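Local coordinates for alginate lyase (Paenibacillus sp. FPU-7, PDB 6KFN), which cleaves the polysaccharide alginate by beta-elimination (EC 4.2.2.3), using a chain wound into a right-handed parallel beta-helix, at residues V217-V223 with G249-T255; S153-W158 with I186-T190; G275-A281 with Y293-A299. One frame throughout, in Å; residues are numbered along the deposited sequence.

Interaction 1 of 3, residues V217-V223 with G249-T255; sequences VKGNDAV and GWGQNAT
Asn220 lays its side-chain amide over one face of the Trp250 indole, CG 3.4 Å from CE3, and pins the loop beneath it. With chi1 at m and chi2 near 0°, its ND2 donates to Gly249 O (2.9 Å) and its OD1 accepts from Gln252 N (2.9 Å). These are neighbouring coils of a right-handed beta-helix, running parallel: Lys218 opposite Gly251, a one-residue slip at Gly219, which has no partner in the register, then Asn220 to Val223 one to one with Gln252 to Thr255, with CA atoms 4.3 to 5.0 Å apart. At the bend Asp221 and Asn253 both take positive phi (59° and 56°), so the corners superpose; Asp221 OD1 (chi1 m) accepts from Asn253 ND2 (chi1 t) at 2.9 Å. Asp221 N donates to Gln252 O (3.1 Å), Thr255 N to Ala222 O (2.9 Å) where Val223 and Thr255 pair in parallel, and Gly251 N weakly to Lys218 O (3.0 Å). Inside, Val217 CG1 meets Ala254 CB at 4.1 Å. Water 1 joins Gly219 O, Ala222 N and Gln252 O; water 2 joins Ala222 O, Asn253 O and Thr255 OG1. Side-chain amides, a carboxylate and two waters thus supplement the few main-chain bonds between the loops.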
ATOM      1  N   VAL A 217       2.952  -7.604  10.274  1.00  3.81           N
ATOM      2  CA  VAL A 217       4.372  -7.441   9.952  1.00  3.93           C
ATOM      3  C   VAL A 217       5.014  -8.815   9.925  1.00  3.82           C
ATOM      4  O   VAL A 217       5.170  -9.451  10.972  1.00  4.22           O
ATOM      5  CB  VAL A 217       5.110  -6.551  10.946  1.00  4.27           C
ATOM      6  CG1 VAL A 217       6.556  -6.392  10.506  1.00  5.21           C
ATOM      7  CG2 VAL A 217       4.423  -5.205  11.102  1.00  4.90           C
ATOM      8  N   LYS A 218       5.324  -9.255   8.740  1.00  3.88           N
ATOM      9  CA  LYS A 218       6.068 -10.511   8.529  0.51  5.09           C
ATOM     10  C   LYS A 218       7.501 -10.303   7.985  1.00  3.80           C
ATOM     11  O   LYS A 218       8.436 -11.192   7.919  1.00  4.37           O
ATOM     12  CB  LYS A 218       5.278 -11.461   7.642  0.51 11.87           C
ATOM     13  CG  LYS A 218       4.155 -12.131   8.403  0.51 12.30           C
ATOM     14  CD  LYS A 218       3.046 -12.589   7.536  0.51 29.99           C
ATOM     15  CE  LYS A 218       2.311 -11.375   7.069  0.51 10.33           C
ATOM     16  NZ  LYS A 218       0.878 -11.629   6.788  0.51 13.98           N
ATOM     17  N   GLY A 219       7.787  -9.049   7.493  1.00  3.83           N
ATOM     18  CA  GLY A 219       9.126  -8.651   7.102  1.00  4.08           C
ATOM     19  C   GLY A 219       9.948  -8.217   8.301  1.00  4.07           C
ATOM     20  O   GLY A 219       9.500  -8.284   9.446  1.00  4.62           O
ATOM     21  N   ASN A 220      11.176  -7.801   7.995  1.00  4.04           N
ATOM     22  CA  ASN A 220      12.142  -7.381   8.995  1.00  3.86           C
ATOM     23  C   ASN A 220      12.361  -5.877   8.941  1.00  3.71           C
ATOM     24  O   ASN A 220      12.162  -5.218   7.908  1.00  4.25           O
ATOM     25  CB  ASN A 220      13.478  -8.086   8.836  1.00  4.33           C
ATOM     26  CG  ASN A 220      13.398  -9.537   9.286  1.00  4.61           C
ATOM     27  OD1 ASN A 220      12.342 -10.016   9.710  1.00  5.00           O
ATOM     28  ND2 ASN A 220      14.504 -10.240   9.200  1.00  5.44           N
ATOM     29  N   ASP A 221      12.813  -5.341  10.080  1.00  4.03           N
ATOM     30  CA  ASP A 221      13.215  -3.935  10.177  1.00  4.42           C
ATOM     31  C   ASP A 221      12.091  -2.966   9.827  1.00  4.29           C
ATOM     32  O   ASP A 221      12.353  -1.850   9.374  1.00  5.29           O
ATOM     33  CB  ASP A 221      14.494  -3.639   9.382  1.00  4.56           C
ATOM     34  CG  ASP A 221      15.682  -4.485   9.804  1.00  4.79           C
ATOM     35  OD1 ASP A 221      15.649  -5.062  10.919  1.00  5.45           O
ATOM     36  OD2 ASP A 221      16.638  -4.551   8.996  1.00  6.32           O
ATOM     37  N   ALA A 222      10.856  -3.373  10.040  1.00  4.42           N
ATOM     38  CA  ALA A 222       9.739  -2.480   9.771  1.00  4.56           C
ATOM     39  C   ALA A 222       9.699  -1.403  10.841  1.00  4.53           C
ATOM     40  O   ALA A 222       9.983  -1.647  12.010  1.00  5.81           O
ATOM     41  CB  ALA A 222       8.432  -3.259   9.755  1.00  5.72           C
ATOM     42  N   VAL A 223       9.348  -0.184  10.441  1.00  4.31           N
ATOM     43  CA  VAL A 223       9.196   0.945  11.343  1.00  4.95           C
ATOM     44  C   VAL A 223       7.780   1.464  11.181  1.00  4.47           C
ATOM     45  O   VAL A 223       7.428   1.960  10.119  1.00  5.24           O
ATOM     46  CB  VAL A 223      10.232   2.038  11.065  1.00  6.17           C
ATOM     47  CG1 VAL A 223       9.993   3.245  11.957  1.00  9.84           C
ATOM     48  CG2 VAL A 223      11.645   1.492  11.274  1.00  7.92           C
ATOM     49  N   GLY A 249      13.730 -16.349  11.296  1.00  6.08           N
ATOM     50  CA  GLY A 249      14.522 -15.153  11.170  1.00  6.54           C
ATOM     51  C   GLY A 249      13.825 -13.994  10.495  1.00  5.69           C
ATOM     52  O   GLY A 249      14.444 -12.942  10.330  1.00  6.55           O
ATOM     53  N   TRP A 250      12.557 -14.182  10.108  1.00  5.36           N
ATOM     54  CA  TRP A 250      11.707 -13.108   9.609  1.00  4.82           C
ATOM     55  C   TRP A 250      10.692 -12.748  10.692  1.00  4.52           C
ATOM     56  O   TRP A 250      10.608 -13.380  11.739  1.00  5.63           O
ATOM     57  CB  TRP A 250      11.085 -13.501   8.249  1.00  5.04           C
ATOM     58  CG  TRP A 250      12.139 -13.613   7.195  1.00  4.97           C
ATOM     59  CD1 TRP A 250      12.827 -14.748   6.823  1.00  5.26           C
ATOM     60  CD2 TRP A 250      12.726 -12.541   6.450  1.00  4.78           C
ATOM     61  NE1 TRP A 250      13.771 -14.443   5.872  1.00  5.50           N
ATOM     62  CE2 TRP A 250      13.733 -13.100   5.636  1.00  4.86           C
ATOM     63  CE3 TRP A 250      12.525 -11.160   6.417  1.00  4.81           C
ATOM     64  CZ2 TRP A 250      14.539 -12.304   4.805  1.00  5.36           C
ATOM     65  CZ3 TRP A 250      13.303 -10.380   5.588  1.00  5.32           C
ATOM     66  CH2 TRP A 250      14.314 -10.955   4.795  1.00  5.30           C
ATOM     67  N   GLY A 251       9.952 -11.658  10.472  1.00  4.43           N
ATOM     68  CA  GLY A 251       9.132 -11.101  11.548  1.00  4.31           C
ATOM     69  C   GLY A 251       9.974 -10.611  12.703  1.00  4.47           C
ATOM     70  O   GLY A 251       9.581 -10.734  13.868  1.00  4.95           O
ATOM     71  N   GLN A 252      11.143 -10.036  12.379  1.00  4.53           N
ATOM     72  CA  GLN A 252      12.119  -9.626  13.360  1.00  4.77           C
ATOM     73  C   GLN A 252      12.326  -8.125  13.348  1.00  4.72           C
ATOM     74  O   GLN A 252      12.311  -7.462  12.295  1.00  4.69           O
ATOM     75  CB  GLN A 252      13.460 -10.328  13.160  1.00  5.95           C
ATOM     76  CG  GLN A 252      13.348 -11.845  13.191  1.00  7.56           C
ATOM     77  CD  GLN A 252      12.861 -12.371  14.521  1.00  6.44           C
ATOM     78  OE1 GLN A 252      13.312 -12.003  15.597  1.00  8.38           O
ATOM     79  NE2 GLN A 252      11.888 -13.270  14.463  1.00  8.39           N
ATOM     80  N   ASN A 253      12.631  -7.589  14.531  1.00  4.84           N
ATOM     81  CA  ASN A 253      13.026  -6.202  14.672  1.00  5.08           C
ATOM     82  C   ASN A 253      11.993  -5.248  14.094  1.00  4.94           C
ATOM     83  O   ASN A 253      12.329  -4.305  13.396  1.00  6.47           O
ATOM     84  CB  ASN A 253      14.419  -5.934  14.085  1.00  5.46           C
ATOM     85  CG  ASN A 253      14.950  -4.574  14.468  1.00  6.68           C
ATOM     86  OD1 ASN A 253      14.798  -4.131  15.631  1.00 10.36           O
ATOM     87  ND2 ASN A 253      15.595  -3.896  13.537  1.00  6.39           N
ATOM     88  N   ALA A 254      10.718  -5.477  14.399  1.00  4.96           N
ATOM     89  CA  ALA A 254       9.671  -4.511  14.086  1.00  5.43           C
ATOM     90  C   ALA A 254       9.644  -3.435  15.173  1.00  6.47           C
ATOM     91  O   ALA A 254       9.740  -3.766  16.348  1.00 16.61           O
ATOM     92  CB  ALA A 254       8.312  -5.194  14.041  1.00  6.49           C
ATOM     93  N   THR A 255       9.573  -2.184  14.815  1.00  4.76           N
ATOM     94  CA  THR A 255       9.557  -1.089  15.770  1.00  5.35           C
ATOM     95  C   THR A 255       8.229  -0.349  15.673  1.00  5.35           C
ATOM     96  O   THR A 255       7.827   0.031  14.588  1.00  7.31           O
ATOM     97  CB  THR A 255      10.723  -0.128  15.508  1.00  6.68           C
ATOM     98  OG1 THR A 255      11.948  -0.822  15.613  1.00  7.81           O
ATOM     99  CG2 THR A 255      10.686   1.071  16.447  1.00 11.05           C
TER
HETATM  100  O   HOH W   1       9.930  -6.056  11.204  1.00  4.57           O
HETATM  101  O   HOH W   2      12.556  -1.661  13.060  1.00  6.60           O

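Interaction 2 of 3, residues S153-W158 with I186-T190; sequences SDKGKW and IKEGT
Ser153, extended (-137°/144°), lies opposite Lys187 with CA atoms 5.7 Å apart, the one matched position between the two loops. It turns its CB away, so its backbone does the work: Ser153 O packs 3.5 Å from Lys187 CB, and Ser153 N donates to water 3 (2.8 Å), which also lies 2.8 Å from Glu188 O. Asp154 (chi1 t) builds an Asx turn, OD2 accepting from Gly156 N at 3.0 Å. Its OD1 is 3.3 Å from Glu188 OE2, two acidic oxygens side by side; water 4 lies between the two segments, 3.0 Å from Asp154 OD1, 2.8 Å from Glu188 OE1, and accepts from Lys187 NZ at 2.9 Å. Both loops leave strands of one parallel sheet of the right-handed beta-helix, 149-151 and 184-186, and the Lys187 side chain comes within about 4 Å of a bound sodium ion; its NZ binds Asp185, a sodium ligand with Glu147 and Glu182. Lys155 N donates to Glu188 OE2 (2.8 Å), reached because Glu188 takes chi1 p. The chain then coils back, Lys157 N to Asp154 O (2.8 Å) and Trp158 N to Lys155 O (3.2 Å), and Trp158 (chi1 m, chi2 5°) points at the other loop. Its NE1 donates to Ser153 O at 3.0 Å and weakly to Glu188 O at 3.3 Å, while CZ2 rests 3.5 Å from Glu188 CG and 3.5 Å from Gly189 N. There a type II turn runs from Lys187 to Thr190, with Gly189 at phi 97°; a beta carbon on it would come only 3.0 Å from Trp158 CZ2.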
ATOM      1  N   SER A 153       6.064 -10.612  -1.206  1.00  4.64           N
ATOM      2  CA  SER A 153       5.418 -11.847  -1.583  1.00  5.30           C
ATOM      3  C   SER A 153       5.474 -12.847  -0.442  1.00  5.35           C
ATOM      4  O   SER A 153       6.457 -12.963   0.296  1.00  5.43           O
ATOM      5  CB  SER A 153       6.109 -12.481  -2.797  1.00  6.12           C
ATOM      6  OG  SER A 153       5.990 -11.677  -3.945  1.00  6.64           O
ATOM      7  N   ASP A 154       4.403 -13.633  -0.308  1.00  6.44           N
ATOM      8  CA  ASP A 154       4.392 -14.795   0.570  0.70  6.66           C
ATOM      9  C   ASP A 154       5.521 -15.757   0.188  1.00  6.14           C
ATOM     10  O   ASP A 154       5.902 -15.858  -0.992  1.00  6.65           O
ATOM     11  CB  ASP A 154       3.027 -15.508   0.411  0.70  9.21           C
ATOM     12  CG  ASP A 154       2.820 -16.679   1.331  0.70  8.87           C
ATOM     13  OD1 ASP A 154       2.450 -16.468   2.512  0.70  9.05           O
ATOM     14  OD2 ASP A 154       3.021 -17.813   0.848  0.70  9.64           O
ATOM     15  N   LYS A 155       5.999 -16.510   1.177  1.00  5.85           N
ATOM     16  CA  LYS A 155       7.076 -17.482   0.968  0.79  5.70           C
ATOM     17  C   LYS A 155       6.811 -18.450  -0.159  1.00  6.80           C
ATOM     18  O   LYS A 155       7.750 -18.880  -0.829  1.00  7.59           O
ATOM     19  CB  LYS A 155       7.355 -18.224   2.276  0.79  5.91           C
ATOM     20  CG  LYS A 155       6.202 -19.073   2.798  0.79  7.74           C
ATOM     21  CD  LYS A 155       6.508 -19.683   4.156  0.79  9.13           C
ATOM     22  CE  LYS A 155       5.359 -20.482   4.700  0.79 13.71           C
ATOM     23  NZ  LYS A 155       5.717 -21.019   6.028  0.79 43.34           N
ATOM     24  N   GLY A 156       5.553 -18.825  -0.394  1.00  7.48           N
ATOM     25  CA  GLY A 156       5.250 -19.744  -1.476  1.00  8.47           C
ATOM     26  C   GLY A 156       5.524 -19.183  -2.858  1.00  8.08           C
ATOM     27  O   GLY A 156       5.520 -19.954  -3.829  1.00 10.21           O
ATOM     28  N   LYS A 157       5.724 -17.873  -2.966  1.00  7.50           N
ATOM     29  CA  LYS A 157       6.027 -17.209  -4.225  0.67  5.64           C
ATOM     30  C   LYS A 157       7.463 -16.696  -4.296  1.00  6.62           C
ATOM     31  O   LYS A 157       7.815 -16.092  -5.317  1.00  6.90           O
ATOM     32  CB  LYS A 157       5.065 -16.038  -4.448  0.67  5.73           C
ATOM     33  CG  LYS A 157       3.646 -16.515  -4.700  0.67  9.11           C
ATOM     34  CD  LYS A 157       3.491 -17.205  -6.055  0.67 18.25           C
ATOM     35  CE  LYS A 157       2.044 -17.726  -6.263  0.67 19.94           C
ATOM     36  NZ  LYS A 157       1.125 -16.590  -6.177  0.67 33.10           N
ATOM     37  N   TRP A 158       8.321 -16.971  -3.302  1.00  6.12           N
ATOM     38  CA  TRP A 158       9.691 -16.466  -3.393  1.00  5.70           C
ATOM     39  C   TRP A 158      10.459 -17.051  -4.578  1.00  6.28           C
ATOM     40  O   TRP A 158      11.387 -16.399  -5.068  1.00  6.97           O
ATOM     41  CB  TRP A 158      10.472 -16.779  -2.116  1.00  5.95           C
ATOM     42  CG  TRP A 158      10.064 -15.965  -0.933  1.00  5.20           C
ATOM     43  CD1 TRP A 158       9.043 -15.060  -0.807  1.00  5.23           C
ATOM     44  CD2 TRP A 158      10.730 -15.991   0.343  1.00  5.33           C
ATOM     45  NE1 TRP A 158       9.044 -14.517   0.469  1.00  5.18           N
ATOM     46  CE2 TRP A 158      10.072 -15.072   1.198  1.00  5.04           C
ATOM     47  CE3 TRP A 158      11.843 -16.685   0.851  1.00  6.08           C
ATOM     48  CZ2 TRP A 158      10.502 -14.834   2.491  1.00  5.27           C
ATOM     49  CZ3 TRP A 158      12.265 -16.449   2.131  1.00  6.06           C
ATOM     50  CH2 TRP A 158      11.597 -15.534   2.961  1.00  5.78           C
ATOM     51  N   ILE A 186       2.820  -6.600   5.379  1.00  3.65           N
ATOM     52  CA  ILE A 186       4.254  -6.512   5.087  1.00  3.89           C
ATOM     53  C   ILE A 186       4.792  -7.940   5.077  1.00  3.84           C
ATOM     54  O   ILE A 186       4.860  -8.569   6.136  1.00  4.66           O
ATOM     55  CB  ILE A 186       4.960  -5.637   6.122  1.00  4.21           C
ATOM     56  CG1 ILE A 186       4.369  -4.228   6.144  1.00  4.98           C
ATOM     57  CG2 ILE A 186       6.454  -5.619   5.845  1.00  4.82           C
ATOM     58  CD1 ILE A 186       4.888  -3.333   7.242  1.00  5.71           C
ATOM     59  N   LYS A 187       5.138  -8.464   3.910  1.00  4.02           N
ATOM     60  CA  LYS A 187       5.471  -9.868   3.810  1.00  4.19           C
ATOM     61  C   LYS A 187       6.880 -10.210   4.279  1.00  4.04           C
ATOM     62  O   LYS A 187       7.831  -9.418   4.223  1.00  4.18           O
ATOM     63  CB  LYS A 187       5.317 -10.351   2.365  1.00  4.99           C
ATOM     64  CG  LYS A 187       3.872 -10.295   1.877  1.00  6.67           C
ATOM     65  CD  LYS A 187       2.977 -11.189   2.749  1.00 24.50           C
ATOM     66  CE  LYS A 187       1.548 -11.305   2.349  1.00 44.91           C
ATOM     67  NZ  LYS A 187       0.702 -12.036   3.327  1.00 64.15           N
ATOM     68  N   GLU A 188       6.994 -11.475   4.694  1.00  4.28           N
ATOM     69  CA  GLU A 188       8.289 -12.101   4.884  1.00  4.35           C
ATOM     70  C   GLU A 188       9.156 -11.864   3.658  1.00  4.24           C
ATOM     71  O   GLU A 188       8.702 -11.946   2.517  1.00  4.55           O
ATOM     72  CB  GLU A 188       8.111 -13.596   5.164  1.00  4.71           C
ATOM     73  CG  GLU A 188       7.382 -14.416   4.080  1.00  5.22           C
ATOM     74  CD  GLU A 188       5.864 -14.544   4.217  1.00  5.13           C
ATOM     75  OE1 GLU A 188       5.202 -13.599   4.711  1.00  5.25           O
ATOM     76  OE2 GLU A 188       5.369 -15.614   3.797  1.00  6.09           O
ATOM     77  N   GLY A 189      10.444 -11.624   3.913  1.00  4.32           N
ATOM     78  CA  GLY A 189      11.427 -11.362   2.873  1.00  4.69           C
ATOM     79  C   GLY A 189      11.711  -9.901   2.618  1.00  4.65           C
ATOM     80  O   GLY A 189      12.744  -9.582   2.040  1.00  5.09           O
ATOM     81  N   THR A 190      10.776  -9.019   3.015  1.00  4.27           N
ATOM     82  CA  THR A 190      10.985  -7.588   2.874  1.00  4.32           C
ATOM     83  C   THR A 190      11.759  -7.049   4.060  1.00  4.19           C
ATOM     84  O   THR A 190      11.618  -7.534   5.190  1.00  4.39           O
ATOM     85  CB  THR A 190       9.654  -6.832   2.735  1.00  4.26           C
ATOM     86  OG1 THR A 190       8.917  -6.845   3.978  1.00  4.31           O
ATOM     87  CG2 THR A 190       8.810  -7.354   1.593  1.00  4.79           C
TER
HETATM   88  O   HOH W   3       8.505 -10.537   0.122  1.00  5.21           O
HETATM   89  O   HOH W   4       2.468 -14.073   4.399  1.00 13.60           O

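Interaction 3 of 3, residues G275-A281 with Y293-A299; sequences GDATASA and YQGHVNA
The methyl of Ala281 is the bump that matters here. It sits over one face of the Tyr293 ring, CB 3.4 Å from CZ, and against Val297, CB 3.9 Å from CG1, so ring and valine form the hollow that takes it. Val297 (chi1 t) is itself a second bump: its CG2 lies more loosely, 4.3 Å from Ala279 CB. Tyr293 (chi1 m) is held at its far end by a hydrogen bond from Asn284 to OH. Behind this apolar layer, strands 278-281 and 296-298 run parallel, 4.4 Å apart at closest approach and 28° from exact alignment, in the register Ala279 with Val297 and Ser280 with Asn298 (CA atoms 4.8 and 4.5 Å apart). Ala279 N donates to His296 O (3.1 Å), Asn298 N to Ala279 O (2.9 Å) and Ala281 N to Asn298 O (2.9 Å). Thr278, Ser280, His296 and Asn298 face the opposite way from Ala279 and Val297, and His296 is the most covered residue of the contact: Thr278 CG2 lies 4.0 Å from His296 CB, and Ser280 OG 4.0 Å from Asn298 CB. His296 is the centre of an inverse gamma turn; its ring (chi1 m) lies beside the 275-277 bend, where water 5 fills the gap, 2.6 Å from Ala277 O, 2.8 Å from His296 N and 2.8 Å from His296 ND1. This is the last pairing of the beta-helix before the modelled chain stops. Its chemistry is divided: apolar contacts line one face, while main-chain bonds hold the strands together and water closes the open corner.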
ATOM      1  N   GLY A 275       4.722 -15.881  18.670  1.00  6.84           N
ATOM      2  CA  GLY A 275       5.743 -16.902  18.567  1.00  7.10           C
ATOM      3  C   GLY A 275       7.130 -16.346  18.748  1.00  6.15           C
ATOM      4  O   GLY A 275       7.457 -15.738  19.766  1.00  7.22           O
ATOM      5  N   ASP A 276       7.980 -16.522  17.726  1.00  6.41           N
ATOM      6  CA  ASP A 276       9.346 -16.053  17.747  1.00  6.58           C
ATOM      7  C   ASP A 276       9.499 -14.628  17.208  1.00  5.84           C
ATOM      8  O   ASP A 276      10.624 -14.132  17.125  1.00  6.85           O
ATOM      9  CB  ASP A 276      10.234 -17.008  16.927  1.00  7.55           C
ATOM     10  CG  ASP A 276      10.377 -18.352  17.513  1.00  9.63           C
ATOM     11  OD1 ASP A 276      10.443 -18.489  18.740  1.00 13.17           O
ATOM     12  OD2 ASP A 276      10.447 -19.325  16.726  1.00 12.91           O
ATOM     13  N   ALA A 277       8.412 -13.957  16.843  1.00  5.27           N
ATOM     14  CA  ALA A 277       8.520 -12.626  16.279  1.00  5.01           C
ATOM     15  C   ALA A 277       9.101 -11.670  17.312  1.00  5.16           C
ATOM     16  O   ALA A 277       8.851 -11.822  18.504  1.00  6.26           O
ATOM     17  CB  ALA A 277       7.144 -12.141  15.854  1.00  5.50           C
ATOM     18  N   THR A 278       9.854 -10.655  16.862  1.00  5.21           N
ATOM     19  CA  THR A 278      10.399  -9.685  17.795  1.00  5.25           C
ATOM     20  C   THR A 278      10.022  -8.260  17.387  1.00  5.28           C
ATOM     21  O   THR A 278       9.996  -7.904  16.204  1.00  5.43           O
ATOM     22  CB  THR A 278      11.925  -9.803  17.961  1.00  6.36           C
ATOM     23  OG1 THR A 278      12.576  -9.629  16.698  1.00  5.96           O
ATOM     24  CG2 THR A 278      12.308 -11.127  18.603  1.00  6.56           C
ATOM     25  N   ALA A 279       9.778  -7.451  18.421  1.00  5.38           N
ATOM     26  CA  ALA A 279       9.431  -6.068  18.236  1.00  5.50           C
ATOM     27  C   ALA A 279       9.959  -5.243  19.378  1.00  5.49           C
ATOM     28  O   ALA A 279      10.220  -5.738  20.477  1.00  6.62           O
ATOM     29  CB  ALA A 279       7.904  -5.921  18.137  1.00  6.77           C
ATOM     30  N   SER A 280      10.035  -3.946  19.140  1.00  7.09           N
ATOM     31  CA  SER A 280      10.288  -2.929  20.147  0.80  6.58           C
ATOM     32  C   SER A 280       9.146  -1.931  20.082  1.00  6.64           C
ATOM     33  O   SER A 280       8.599  -1.678  19.011  1.00  7.93           O
ATOM     34  CB  SER A 280      11.623  -2.217  19.906  0.80  8.54           C
ATOM     35  OG  SER A 280      12.720  -3.125  19.872  0.80 24.83           O
ATOM     36  N   ALA A 281       8.822  -1.333  21.228  1.00  7.31           N
ATOM     37  CA  ALA A 281       7.695  -0.417  21.291  1.00  8.23           C
ATOM     38  C   ALA A 281       7.973   0.675  22.307  1.00  8.46           C
ATOM     39  O   ALA A 281       8.519   0.426  23.386  1.00 11.30           O
ATOM     40  CB  ALA A 281       6.439  -1.191  21.634  1.00  9.72           C
ATOM     41  N   TYR A 293       0.989  -5.187  25.005  1.00  6.15           N
ATOM     42  CA  TYR A 293       1.921  -5.979  24.220  1.00  6.10           C
ATOM     43  C   TYR A 293       1.877  -7.445  24.614  1.00  6.43           C
ATOM     44  O   TYR A 293       1.772  -7.803  25.793  1.00  7.64           O
ATOM     45  CB  TYR A 293       3.376  -5.434  24.388  1.00  7.14           C
ATOM     46  CG  TYR A 293       3.472  -3.947  24.100  1.00  7.45           C
ATOM     47  CD1 TYR A 293       2.964  -3.405  22.937  1.00  7.48           C
ATOM     48  CD2 TYR A 293       4.090  -3.082  24.989  1.00 11.09           C
ATOM     49  CE1 TYR A 293       3.025  -2.074  22.690  1.00  8.45           C
ATOM     50  CE2 TYR A 293       4.174  -1.714  24.730  1.00 12.98           C
ATOM     51  CZ  TYR A 293       3.614  -1.220  23.576  1.00  9.65           C
ATOM     52  OH  TYR A 293       3.645   0.133  23.269  1.00 12.76           O
ATOM     53  N   GLN A 294       2.007  -8.302  23.607  1.00  5.71           N
ATOM     54  CA  GLN A 294       2.141  -9.744  23.790  1.00  5.95           C
ATOM     55  C   GLN A 294       3.301 -10.222  22.937  1.00  5.44           C
ATOM     56  O   GLN A 294       3.471  -9.775  21.798  1.00  5.87           O
ATOM     57  CB  GLN A 294       0.835 -10.487  23.430  1.00  6.79           C
ATOM     58  CG  GLN A 294       0.882 -11.922  24.007  1.00 10.44           C
ATOM     59  CD  GLN A 294      -0.358 -12.756  23.824  1.00  8.72           C
ATOM     60  OE1 GLN A 294      -1.204 -12.376  23.012  1.00 17.15           O
ATOM     61  NE2 GLN A 294      -0.468 -13.842  24.468  1.00 10.65           N
ATOM     62  N   GLY A 295       4.084 -11.139  23.506  1.00  5.61           N
ATOM     63  CA  GLY A 295       5.205 -11.737  22.834  1.00  6.61           C
ATOM     64  C   GLY A 295       6.527 -11.110  23.247  1.00  5.26           C
ATOM     65  O   GLY A 295       6.690 -10.563  24.336  1.00  5.76           O
ATOM     66  N   HIS A 296       7.494 -11.220  22.327  1.00  5.66           N
ATOM     67  CA  HIS A 296       8.858 -10.734  22.536  1.00  6.02           C
ATOM     68  C   HIS A 296       8.908  -9.263  22.142  1.00  5.79           C
ATOM     69  O   HIS A 296       9.447  -8.889  21.103  1.00  6.48           O
ATOM     70  CB  HIS A 296       9.850 -11.547  21.710  1.00  6.01           C
ATOM     71  CG  HIS A 296       9.912 -12.992  22.064  1.00  6.00           C
ATOM     72  ND1 HIS A 296       9.054 -13.951  21.557  1.00  6.40           N
ATOM     73  CD2 HIS A 296      10.770 -13.672  22.865  1.00  7.37           C
ATOM     74  CE1 HIS A 296       9.365 -15.139  22.029  1.00  6.72           C
ATOM     75  NE2 HIS A 296      10.416 -14.999  22.814  1.00  7.24           N
ATOM     76  N   VAL A 297       8.294  -8.437  22.984  1.00  6.79           N
ATOM     77  CA  VAL A 297       8.207  -7.004  22.761  1.00  6.56           C
ATOM     78  C   VAL A 297       9.049  -6.306  23.811  1.00  7.19           C
ATOM     79  O   VAL A 297       8.764  -6.391  25.011  1.00  8.63           O
ATOM     80  CB  VAL A 297       6.760  -6.486  22.767  1.00  7.17           C
ATOM     81  CG1 VAL A 297       6.757  -4.984  22.452  1.00  7.53           C
ATOM     82  CG2 VAL A 297       5.908  -7.242  21.757  1.00  7.94           C
ATOM     83  N   ASN A 298      10.083  -5.604  23.344  1.00  7.24           N
ATOM     84  CA  ASN A 298      10.947  -4.807  24.188  1.00  8.85           C
ATOM     85  C   ASN A 298      10.318  -3.436  24.304  1.00 10.95           C
ATOM     86  O   ASN A 298      10.248  -2.695  23.343  1.00  9.21           O
ATOM     87  CB  ASN A 298      12.327  -4.719  23.561  1.00 11.92           C
ATOM     88  CG  ASN A 298      13.307  -3.972  24.417  1.00 33.05           C
ATOM     89  OD1 ASN A 298      12.920  -3.309  25.391  1.00 32.15           O
ATOM     90  ND2 ASN A 298      14.585  -4.040  24.040  1.00 62.63           N
ATOM     91  N   ALA A 299       9.771  -3.154  25.483  1.00 25.91           N
ATOM     92  CA  ALA A 299       8.991  -1.945  25.709  1.00 21.56           C
ATOM     93  C   ALA A 299       9.814  -1.011  26.566  1.00 32.96           C
ATOM     94  O   ALA A 299       9.690   0.192  26.415  1.00 47.98           O
ATOM     95  CB  ALA A 299       7.649  -2.272  26.363  1.00 30.43           C
TER
HETATM   96  O   HOH W   5       7.008 -12.809  20.077  1.00  5.78           O

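The three contacts come in series along the chain, each between neighbouring coils of the one beta-helix: interaction 2 first, then interaction 1, then interaction 3 at the C-terminal end. Interactions 1 and 2 have centres about 12 Å apart and touch, Lys218 N reaching Ile186 O and Asn220 N reaching Thr190 O, while Trp250 meets Trp158 edge-to-face. Interactions 1 and 3, with centres about 10 Å apart, share adjacent strands 254-257 and 278-287 and join through Gln252 OE1 with Thr278 OG1. Interactions 2 and 3, centres about 21 Å apart, do not touch. Interaction 1 thus bridges the loops of interaction 2, beside a bound sodium ion, and the terminal strands, continuing one stack of coils.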